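Side-chain contacts in chemotaxis protein cheA (Thermotoga maritima, PDB 1TQG), which supplies the phosphotransfer (Hpt) domain of a chemotaxis histidine kinase and probably passes phosphoryl groups on to response regulators: residues A[8-11]-A[12-16]; A[70-73]-A[74-78]; A[63-66]-A[67-71]. All blocks are in the same frame, centred on the assembly; numbering follows the deposited sequence.

Interaction 1: A[8-11]-A[12-16]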
loop_
_atom_site.group_PDB
_atom_site.type_symbol
_atom_site.label_atom_id
_atom_site.label_comp_id
_atom_site.label_asym_id
_atom_site.label_seq_id
_atom_site.Cartn_x
_atom_site.Cartn_y
_atom_site.Cartn_z
ATOM N N GLY A 8 -0.252 -17.846 -4.988
ATOM C CA GLY A 8 -0.277 -18.005 -3.533
ATOM C C GLY A 8 0.853 -17.270 -2.860
ATOM O O GLY A 8 0.694 -16.632 -1.810
ATOM N N VAL A 9 2.036 -17.328 -3.461
ATOM C CA VAL A 9 3.197 -16.610 -2.926
ATOM C C VAL A 9 2.953 -15.080 -2.989
ATOM O O VAL A 9 3.200 -14.345 -2.027
ATOM C CB VAL A 9 4.479 -16.983 -3.659
ATOM C CG1 VAL A 9 5.636 -16.080 -3.218
ATOM C CG2 VAL A 9 4.830 -18.449 -3.434
ATOM N N PHE A 10 2.482 -14.596 -4.125
ATOM C CA PHE A 10 2.124 -13.228 -4.294
ATOM C C PHE A 10 1.134 -12.750 -3.207
ATOM O O PHE A 10 1.345 -11.674 -2.610
ATOM C CB PHE A 10 1.516 -13.008 -5.687
ATOM C CG PHE A 10 1.003 -11.615 -5.927
ATOM C CD1 PHE A 10 1.853 -10.636 -6.374
ATOM C CD2 PHE A 10 -0.308 -11.318 -5.788
ATOM C CE1 PHE A 10 1.376 -9.355 -6.630
ATOM C CE2 PHE A 10 -0.777 -10.017 -5.935
ATOM C CZ PHE A 10 0.077 -9.037 -6.394
ATOM N N VAL A 11 0.089 -13.525 -2.989
ATOM C CA VAL A 11 -0.909 -13.087 -1.967
ATOM C C VAL A 11 -0.264 -13.069 -0.590
ATOM O O VAL A 11 -0.456 -12.126 0.174
ATOM C CB VAL A 11 -2.149 -14.023 -2.064
ATOM C CG1 VAL A 11 -3.083 -13.707 -0.898
ATOM C CG2 VAL A 11 -2.899 -13.835 -3.346
ATOM N N ASP A 12 0.556 -14.084 -0.253
ATOM C CA ASP A 12 1.192 -14.121 1.062
ATOM C C ASP A 12 2.112 -12.925 1.242
ATOM O O ASP A 12 2.168 -12.269 2.312
ATOM C CB ASP A 12 1.954 -15.450 1.185
ATOM C CG ASP A 12 2.696 -15.665 2.446
ATOM O OD1 ASP A 12 2.087 -15.664 3.531
ATOM O OD2 ASP A 12 3.935 -15.800 2.448
ATOM N N GLU A 13 2.901 -12.632 0.228
ATOM C CA GLU A 13 3.827 -11.499 0.331
ATOM C C GLU A 13 3.073 -10.190 0.438
ATOM O O GLU A 13 3.392 -9.281 1.228
ATOM C CB GLU A 13 4.789 -11.487 -0.846
ATOM C CG GLU A 13 5.731 -12.699 -0.812
ATOM C CD GLU A 13 7.059 -12.326 -0.189
ATOM O OE1 GLU A 13 7.734 -13.325 0.175
ATOM O OE2 GLU A 13 7.530 -11.165 -0.050
ATOM N N THR A 14 2.065 -9.994 -0.400
ATOM C CA THR A 14 1.269 -8.772 -0.379
ATOM C C THR A 14 0.619 -8.577 0.971
ATOM O O THR A 14 0.574 -7.432 1.463
ATOM C CB THR A 14 0.125 -8.926 -1.425
ATOM O OG1 THR A 14 0.638 -8.912 -2.769
ATOM C CG2 THR A 14 -0.878 -7.764 -1.357
ATOM N N LYS A 15 0.111 -9.635 1.603
ATOM C CA LYS A 15 -0.451 -9.497 2.946
ATOM C C LYS A 15 0.567 -9.015 3.968
ATOM O O LYS A 15 0.146 -8.264 4.852
ATOM C CB LYS A 15 -1.098 -10.804 3.344
ATOM C CG LYS A 15 -2.371 -11.034 2.585
ATOM C CD LYS A 15 -3.115 -12.293 3.041
ATOM C CE LYS A 15 -4.521 -12.228 2.505
ATOM N NZ LYS A 15 -5.554 -11.552 3.324
ATOM N N GLU A 16 1.803 -9.405 3.871
ATOM C CA GLU A 16 2.795 -8.871 4.788
ATOM C C GLU A 16 2.899 -7.377 4.690
ATOM O O GLU A 16 2.946 -6.660 5.703
ATOM C CB GLU A 16 4.154 -9.556 4.491
ATOM C CG GLU A 16 5.329 -8.974 5.195
ATOM C CD GLU A 16 6.559 -9.819 4.863
ATOM O OE1 GLU A 16 6.537 -11.077 5.035
ATOM O OE2 GLU A 16 7.485 -9.096 4.401
#

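Interaction 2: A[70-73]-A[74-78]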
loop_
_atom_site.group_PDB
_atom_site.type_symbol
_atom_site.label_atom_id
_atom_site.label_comp_id
_atom_site.label_asym_id
_atom_site.label_seq_id
_atom_site.Cartn_x
_atom_site.Cartn_y
_atom_site.Cartn_z
ATOM N N ILE A 70 0.155 9.963 -3.181
ATOM C CA ILE A 70 -0.265 10.725 -1.978
ATOM C C ILE A 70 0.895 10.741 -0.986
ATOM O O ILE A 70 1.266 11.824 -0.517
ATOM C CB ILE A 70 -1.518 10.133 -1.403
ATOM C CG1 ILE A 70 -2.705 10.163 -2.379
ATOM C CG2 ILE A 70 -1.853 10.870 -0.104
ATOM C CD1 ILE A 70 -3.894 9.328 -1.900
ATOM N N LEU A 71 1.452 9.565 -0.662
ATOM C CA LEU A 71 2.523 9.522 0.317
ATOM C C LEU A 71 3.776 10.179 -0.165
ATOM O O LEU A 71 4.523 10.748 0.653
ATOM C CB LEU A 71 2.833 8.086 0.804
ATOM C CG LEU A 71 1.902 7.444 1.817
ATOM C CD1 LEU A 71 2.022 8.116 3.200
ATOM C CD2 LEU A 71 0.464 7.425 1.387
ATOM N N ASP A 72 4.009 10.171 -1.476
ATOM C CA ASP A 72 5.174 10.838 -2.038
ATOM C C ASP A 72 5.057 12.339 -1.934
ATOM O O ASP A 72 6.008 13.044 -1.578
ATOM C CB ASP A 72 5.281 10.348 -3.478
ATOM C CG ASP A 72 6.696 10.254 -3.995
ATOM O OD1 ASP A 72 7.676 10.523 -3.277
ATOM O OD2 ASP A 72 6.821 9.858 -5.171
ATOM N N LYS A 73 3.860 12.852 -2.210
ATOM C CA LYS A 73 3.612 14.300 -1.966
ATOM C C LYS A 73 3.862 14.614 -0.499
ATOM O O LYS A 73 4.511 15.608 -0.161
ATOM C CB LYS A 73 2.229 14.663 -2.450
ATOM C CG LYS A 73 2.055 14.691 -3.987
ATOM C CD LYS A 73 0.600 15.050 -4.308
ATOM C CE LYS A 73 0.405 15.137 -5.798
ATOM N NZ LYS A 73 -0.997 14.842 -6.204
ATOM N N ALA A 74 3.384 13.757 0.400
ATOM C CA ALA A 74 3.494 14.068 1.813
ATOM C C ALA A 74 4.956 14.000 2.254
ATOM O O ALA A 74 5.411 14.801 3.058
ATOM C CB ALA A 74 2.642 13.090 2.589
ATOM N N ARG A 75 5.753 13.035 1.714
ATOM C CA ARG A 75 7.139 12.910 2.170
ATOM C C ARG A 75 7.974 14.106 1.674
ATOM O O ARG A 75 9.009 14.397 2.238
ATOM C CB ARG A 75 7.697 11.518 1.843
ATOM C CG ARG A 75 8.249 11.419 0.436
ATOM C CD ARG A 75 8.646 9.984 0.188
ATOM N NE ARG A 75 9.143 9.779 -1.131
ATOM C CZ ARG A 75 10.423 9.677 -1.535
ATOM N NH1 ARG A 75 11.431 9.741 -0.717
ATOM N NH2 ARG A 75 10.671 9.466 -2.837
ATOM N N ASN A 76 7.589 14.800 0.599
ATOM C CA ASN A 76 8.277 15.988 0.113
ATOM C C ASN A 76 7.606 17.239 0.643
ATOM O O ASN A 76 7.846 18.330 0.143
ATOM C CB ASN A 76 8.223 15.992 -1.420
ATOM C CG ASN A 76 9.110 15.037 -2.096
ATOM O OD1 ASN A 76 8.861 13.853 -2.441
ATOM N ND2 ASN A 76 10.328 15.491 -2.233
ATOM N N SER A 77 6.734 17.127 1.647
ATOM C CA SER A 77 6.040 18.218 2.313
ATOM C C SER A 77 5.217 19.053 1.369
ATOM O O SER A 77 4.938 20.209 1.612
ATOM C CB SER A 77 7.049 19.118 3.074
ATOM O OG SER A 77 7.610 18.417 4.153
ATOM N N GLU A 78 4.666 18.448 0.316
ATOM C CA GLU A 78 3.795 19.105 -0.629
ATOM C C GLU A 78 2.363 19.199 -0.124
ATOM O O GLU A 78 1.616 20.080 -0.515
ATOM C CB GLU A 78 3.873 18.406 -1.996
ATOM C CG GLU A 78 5.207 18.457 -2.726
ATOM C CD GLU A 78 5.527 17.465 -3.796
ATOM O OE1 GLU A 78 6.717 17.278 -4.187
ATOM O OE2 GLU A 78 4.601 16.823 -4.316
#

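Interaction 3: A[63-66]-A[67-71]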
loop_
_atom_site.group_PDB
_atom_site.type_symbol
_atom_site.label_atom_id
_atom_site.label_comp_id
_atom_site.label_asym_id
_atom_site.label_seq_id
_atom_site.Cartn_x
_atom_site.Cartn_y
_atom_site.Cartn_z
ATOM N N LEU A 63 -3.755 1.496 -8.732
ATOM C CA LEU A 63 -4.238 1.899 -7.420
ATOM C C LEU A 63 -3.055 2.141 -6.467
ATOM O O LEU A 63 -2.977 3.160 -5.762
ATOM C CB LEU A 63 -5.180 0.900 -6.800
ATOM C CG LEU A 63 -5.616 1.141 -5.371
ATOM C CD1 LEU A 63 -6.332 2.481 -5.158
ATOM C CD2 LEU A 63 -6.531 0.031 -4.884
ATOM N N CYS A 64 -2.132 1.182 -6.443
ATOM C CA CYS A 64 -0.936 1.405 -5.603
ATOM C C CYS A 64 -0.160 2.622 -6.008
ATOM O O CYS A 64 0.359 3.311 -5.142
ATOM C CB CYS A 64 -0.012 0.169 -5.706
ATOM S SG CYS A 64 -0.640 -1.328 -4.912
ATOM N N HIS A 65 -0.129 2.935 -7.301
ATOM C CA HIS A 65 0.532 4.128 -7.773
ATOM C C HIS A 65 -0.199 5.383 -7.315
ATOM O O HIS A 65 0.466 6.330 -6.877
ATOM C CB HIS A 65 0.646 4.095 -9.303
ATOM C CG HIS A 65 1.581 5.200 -9.776
ATOM N ND1 HIS A 65 2.701 5.664 -9.179
ATOM C CD2 HIS A 65 1.445 5.894 -10.913
ATOM C CE1 HIS A 65 3.259 6.632 -9.927
ATOM N NE2 HIS A 65 2.481 6.779 -10.976
ATOM N N THR A 66 -1.508 5.449 -7.436
ATOM C CA THR A 66 -2.284 6.592 -6.946
ATOM C C THR A 66 -2.012 6.810 -5.479
ATOM O O THR A 66 -1.829 7.940 -4.989
ATOM C CB THR A 66 -3.789 6.369 -7.270
ATOM O OG1 THR A 66 -3.954 6.373 -8.663
ATOM C CG2 THR A 66 -4.664 7.424 -6.667
ATOM N N LEU A 67 -1.969 5.731 -4.695
ATOM C CA LEU A 67 -1.770 5.859 -3.255
ATOM C C LEU A 67 -0.371 6.262 -2.927
ATOM O O LEU A 67 -0.104 7.111 -2.073
ATOM C CB LEU A 67 -2.098 4.514 -2.584
ATOM C CG LEU A 67 -3.549 4.054 -2.679
ATOM C CD1 LEU A 67 -3.602 2.595 -2.216
ATOM C CD2 LEU A 67 -4.479 4.956 -1.930
ATOM N N GLU A 68 0.621 5.676 -3.616
ATOM C CA GLU A 68 2.024 6.019 -3.421
ATOM C C GLU A 68 2.178 7.519 -3.748
ATOM O O GLU A 68 2.995 8.151 -3.044
ATOM C CB GLU A 68 2.987 5.106 -4.157
ATOM C CG GLU A 68 3.569 5.511 -5.437
ATOM C CD GLU A 68 4.431 4.461 -6.108
ATOM O OE1 GLU A 68 5.121 3.704 -5.428
ATOM O OE2 GLU A 68 4.457 4.465 -7.368
ATOM N N ASN A 69 1.496 8.043 -4.762
ATOM C CA ASN A 69 1.628 9.444 -5.073
ATOM C C ASN A 69 1.189 10.304 -3.937
ATOM O O ASN A 69 1.792 11.395 -3.705
ATOM C CB ASN A 69 0.768 9.794 -6.326
ATOM C CG ASN A 69 1.370 9.314 -7.602
ATOM O OD1 ASN A 69 2.543 8.942 -7.699
ATOM N ND2 ASN A 69 0.563 9.235 -8.635
ATOM N N ILE A 70 0.155 9.963 -3.181
ATOM C CA ILE A 70 -0.265 10.725 -1.978
ATOM C C ILE A 70 0.895 10.741 -0.986
ATOM O O ILE A 70 1.266 11.824 -0.517
ATOM C CB ILE A 70 -1.518 10.133 -1.403
ATOM C CG1 ILE A 70 -2.705 10.163 -2.379
ATOM C CG2 ILE A 70 -1.853 10.870 -0.104
ATOM C CD1 ILE A 70 -3.894 9.328 -1.900
ATOM N N LEU A 71 1.452 9.565 -0.662
ATOM C CA LEU A 71 2.523 9.522 0.317
ATOM C C LEU A 71 3.776 10.179 -0.165
ATOM O O LEU A 71 4.523 10.748 0.653
ATOM C CB LEU A 71 2.833 8.086 0.804
ATOM C CG LEU A 71 1.902 7.444 1.817
ATOM C CD1 LEU A 71 2.022 8.116 3.200
ATOM C CD2 LEU A 71 0.464 7.425 1.387
#

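Interaction 1: A[8-11]-A[12-16]
Four successive i-to-i+4 backbone hydrogen bonds tie Gly8, Val9, Phe10 and Val11 to Asp12, Glu13, Thr14 and Lys15, and 8-16 is therefore an unbroken run of alpha-helix inside helix 3-30, the first helix of the four-helix Hpt bundle. The shortest is Glu13 N to Val9 O, 2.8 Å with an N-H...O angle of 166°. On the buried side the regular pattern gains a side-chain bond. Thr14 OG1, in the conformer described here (one of two), is anti to its carbonyl carbon, chi1 -69°, which turns the hydroxyl back one helical turn onto Phe10 O at 2.9 Å. It comes in from well above the carbonyl plane, 40° out of it, while Thr14 N reaches the same oxygen from the opposite face, also at 2.9 Å. The same OG1 sits over the centre of the Phe10 ring, 3.6 Å above its plane. Phe57 packs edge-to-face with this ring, while Met51 and Met55 of helix 35-55 also touch it. With a serine in place of Phe10, Thr14 would probably keep its backbone acceptor but lose the aromatic face beside its hydroxyl, and a gap would be likely to open against Phe57 and the two methionines. Farther round the helix, Val11 and Lys15 run side by side, Val11 CG1 meeting Lys15 CE at 4.0 Å. The lysine thus packs its aliphatic part on the valine and carries NZ to a salt bridge with Asp101 of helix 83-103, while Val11 itself packs on Val100 and Ile103. The buried Thr14 hydroxyl is thus satisfied within its own helical turn: in this conformer it donates to Phe10 O, which takes two donors, and its oxygen lies over the ring face.

Interaction 2: A[70-73]-A[74-78]
Asp72 and Lys73 meet Arg75 and Glu78 at the end of helix 58-75, while Ala74 packs back on Ile70 and Leu71. Asp72, in the conformer described, lies alongside Arg75 one turn on, both side chains pointing the same way. Its OD1 accepts from Arg75 NE at 2.7 Å in a salt bridge, met on the anti side of the carboxylate and out of its plane; Arg75 NH2 adds a weak bond to the same oxygen at 3.2 Å. The two planes are nearly parallel, 11° apart, but stepped. Arg75 reaches this place with CG between its backbone N and carbonyl carbon, chi1 85°, the crowded position, and with the chain extended from there to NE. Lys73 contributes both backbone and side chain. Its carbonyl O takes the amide of Glu78 at 2.9 Å; together with Ser77 N on Ala74 O, 3.0 Å, this makes a Schellman motif in which Ser77, with positive phi, is the C-prime residue. The turn brings Glu78, in the conformer described, across the lysine chain at about a right angle. Glu78 OE2 rests against the lysine stem, 3.3 Å from Lys73 CG, but NZ and OE2 remain 6.2 Å apart, too far for a salt bridge. Ala74 N bonds to Ile70 O at 3.0 Å, while its methyl group lies over the carbonyl oxygens of Ile70 and Leu71. Beyond the contact, Arg75 makes a cation-pi contact with Phe42 of helix 35-55, which Asp72 also touches. Ala74 packs on Ile79 and Ile81 of the following loop, and Ile70 on Leu85 and Ile89 of helix 83-103.

Interaction 3: A[63-66]-A[67-71]
Leu63 and Leu67 open a run of i-to-i+4 contacts on helix 58-75, the third helix of the Hpt four-helix bundle. Leu63 CD1 approaches Leu67 CD1 at 4.0 Å, the two leucines crossing at a slant; Leu63 also touches Met95 of helix 83-103, so the pair belongs to the apolar side of the helix. Cys64 enters through its backbone, its O accepting from Glu68 N at 2.8 Å, and its side chain packs on Leu48 and Lys49 of helix 35-55. His65 meets two residues: one bonds its edge, the other covers a face. Its CG lies anti to the backbone N, chi1 -169°, which carries the ring along the helix toward both. ND1 of His65 donates to Glu68 OE2 at 2.8 Å, a His-carboxylate hydrogen bond with the carboxylate at the ring edge and nearly perpendicular to it, 88° between planes; OE2 is crowded elsewhere in the model, and its exact place is less certain. Glu68 OE2 also forms a salt bridge with Lys49, while OE1 is hydrogen-bonded to ND1 of His46, which by its place in the Hpt signature is probably the phosphoacceptor. Through Glu68, His65 probably stands as a second-shell neighbour of His46. The Asn69 amide, steeply inclined to the His65 ring, covers one face: ND2 stands 3.9 Å above the plane, over its centre, and OD1 comes within 3.3 Å of His65 CE1. Thr66 turns its OG1 back to a hydrogen bond with Lys62 O, and its own carbonyl O accepts a weak bond from Ile70 N at 3.4 Å.

From the N terminus, interaction 1 comes first, on helix 3-30, followed after helix 35-55 by interactions 3 and 2 along helix 58-75. Each joins adjoining segments, so none closes a long loop; interaction 2 includes the turn that ends its helix. Interactions 3 and 2 overlap end to end, sharing Ile70 and Leu71 with centres 10 Å apart, and none of the three nests in or crosses another. Interaction 1 is on the other side of the chain's centre, its centre about 19 Å from that of interaction 3 and 27 Å from that of interaction 2. All three have side chains on helices 35-55 and 83-103, the common packing partners of interaction 1 and the overlapping pair.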